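Local coordinates for protein tRNA (cytosine(38)-C(5))-methyltransferase (Schizosaccharomyces pombe, PDB 6FDF) that methylates carbon 5 of cytosine 38 in the anticodon loop of aspartate tRNA, with S-adenosyl-L-methionine as the methyl donor, at residues A[150-155]-A[167-172]. Residues are numbered along the deposited sequence; the frame is centred on the assembly and turned at random.
Sequences LIEGIL and SRWYGL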
# COMPACT_ATOMS: atom_id res chain seq x y z
N LEU A 150 3.54 -3.50 21.06
CA LEU A 150 3.67 -3.64 19.61
C LEU A 150 3.44 -5.09 19.20
O LEU A 150 4.06 -6.00 19.75
CB LEU A 150 5.05 -3.18 19.14
CG LEU A 150 5.39 -3.39 17.66
CD1 LEU A 150 4.59 -2.44 16.77
CD2 LEU A 150 6.89 -3.21 17.41
N ILE A 151 2.55 -5.30 18.23
CA ILE A 151 2.44 -6.58 17.55
C ILE A 151 2.75 -6.36 16.07
O ILE A 151 2.57 -5.26 15.54
CB ILE A 151 1.05 -7.23 17.73
CG1 ILE A 151 -0.05 -6.33 17.15
CG2 ILE A 151 0.80 -7.53 19.20
CD1 ILE A 151 -1.40 -7.04 17.04
N GLU A 152 3.26 -7.41 15.42
CA GLU A 152 3.66 -7.28 14.03
C GLU A 152 3.44 -8.60 13.30
O GLU A 152 3.35 -9.66 13.91
CB GLU A 152 5.12 -6.82 13.90
CG GLU A 152 6.15 -7.72 14.54
CD GLU A 152 7.54 -7.13 14.51
OE1 GLU A 152 7.90 -6.40 15.46
OE2 GLU A 152 8.27 -7.38 13.53
N GLY A 153 3.36 -8.51 11.98
CA GLY A 153 3.21 -9.70 11.16
C GLY A 153 3.28 -9.36 9.69
O GLY A 153 3.26 -8.19 9.29
N ILE A 154 3.36 -10.41 8.88
CA ILE A 154 3.35 -10.31 7.42
C ILE A 154 2.00 -10.81 6.92
O ILE A 154 1.57 -11.91 7.28
CB ILE A 154 4.50 -11.11 6.78
CG1 ILE A 154 5.83 -10.78 7.45
CG2 ILE A 154 4.56 -10.87 5.28
CD1 ILE A 154 6.33 -9.40 7.15
N LEU A 155 1.35 -10.01 6.08
CA LEU A 155 0.04 -10.33 5.55
C LEU A 155 0.00 -10.00 4.07
O LEU A 155 0.63 -9.03 3.62
CB LEU A 155 -1.08 -9.57 6.29
CG LEU A 155 -1.22 -9.85 7.79
CD1 LEU A 155 -2.09 -8.79 8.46
CD2 LEU A 155 -1.81 -11.25 8.00
N SER A 167 2.62 -9.09 -0.28
CA SER A 167 3.02 -9.34 1.10
C SER A 167 3.66 -8.10 1.69
O SER A 167 4.55 -7.49 1.08
CB SER A 167 3.99 -10.53 1.17
OG SER A 167 3.34 -11.72 0.76
N ARG A 168 3.18 -7.70 2.86
CA ARG A 168 3.68 -6.51 3.53
C ARG A 168 3.80 -6.78 5.02
O ARG A 168 3.06 -7.59 5.58
CB ARG A 168 2.74 -5.31 3.31
CG ARG A 168 2.65 -4.86 1.87
CD ARG A 168 4.01 -4.31 1.44
NE ARG A 168 3.97 -3.61 0.17
CZ ARG A 168 4.36 -4.13 -0.99
NH1 ARG A 168 4.31 -3.39 -2.10
NH2 ARG A 168 4.82 -5.37 -1.05
N TRP A 169 4.76 -6.10 5.64
CA TRP A 169 4.91 -6.09 7.09
C TRP A 169 4.01 -5.01 7.68
O TRP A 169 3.87 -3.93 7.11
CB TRP A 169 6.36 -5.83 7.47
CG TRP A 169 6.63 -5.75 8.95
CD1 TRP A 169 7.00 -6.78 9.77
CD2 TRP A 169 6.59 -4.58 9.77
NE1 TRP A 169 7.18 -6.32 11.05
CE2 TRP A 169 6.93 -4.98 11.08
CE3 TRP A 169 6.29 -3.23 9.53
CZ2 TRP A 169 6.98 -4.08 12.15
CZ3 TRP A 169 6.34 -2.34 10.59
CH2 TRP A 169 6.68 -2.77 11.89
N TYR A 170 3.42 -5.32 8.84
CA TYR A 170 2.60 -4.36 9.57
C TYR A 170 2.99 -4.36 11.04
O TYR A 170 3.18 -5.42 11.64
CB TYR A 170 1.11 -4.69 9.47
CG TYR A 170 0.59 -4.70 8.06
CD1 TYR A 170 0.07 -3.55 7.49
CD2 TYR A 170 0.56 -5.88 7.32
CE1 TYR A 170 -0.43 -3.56 6.20
CE2 TYR A 170 0.07 -5.90 6.03
CZ TYR A 170 -0.43 -4.74 5.48
OH TYR A 170 -0.92 -4.74 4.20
N GLY A 171 3.12 -3.16 11.60
CA GLY A 171 3.27 -2.99 13.03
C GLY A 171 2.10 -2.22 13.60
O GLY A 171 1.76 -1.14 13.11
N LEU A 172 1.45 -2.79 14.61
CA LEU A 172 0.33 -2.16 15.30
C LEU A 172 0.75 -1.93 16.74
O LEU A 172 1.15 -2.88 17.43
CB LEU A 172 -0.93 -3.04 15.25
CG LEU A 172 -1.80 -3.03 13.99
CD1 LEU A 172 -1.03 -3.52 12.77
CD2 LEU A 172 -3.03 -3.89 14.21
O HOH W 1 -1.18 -6.98 2.95
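Leu155 and Tyr170 meet at about a right angle, CB of Leu155 lying 3.9 Å from CE2 of Tyr170; tyrosine suits this place because its ring packs on leucine while its OH reaches a water that also binds Leu155 O. Further along the same face, CG1 of Ile151 rests 3.9 Å from CB of Leu172; these aliphatic chains also pack on Trp181 and Leu123, respectively. On the other face Ile154 CD1 lies 3.6 Å from Trp169 CB, near the ring plane at the indole's edge. Chi1 of Trp169 (178°) sets CG anti to the backbone N, and Gly171 N lies 3.4 Å above the indole plane, offset toward the rim; a CB on Gly171 would clash with Trp169 CH2. Antiparallel backbone bonds join Ile151 to Leu172, Gly153 to Tyr170 and Leu155 to Arg168. At the polar edge Trp169 NE1 donates to Glu152 OE2 (2.9 Å, 160°), meeting it from above the carboxylate plane; glutamate suits both this N-H and Arg140, which its OE1 salt-bridges. An alanine at Trp169 would probably leave OE2 without that mate and open a gap beside Gly171. Strand 148-155 edges the Rossmann-like sheet, and 168-175 joins it to 121-127; helix 318-328 packs on Leu155 and Tyr170, helix 134-145 on Leu150.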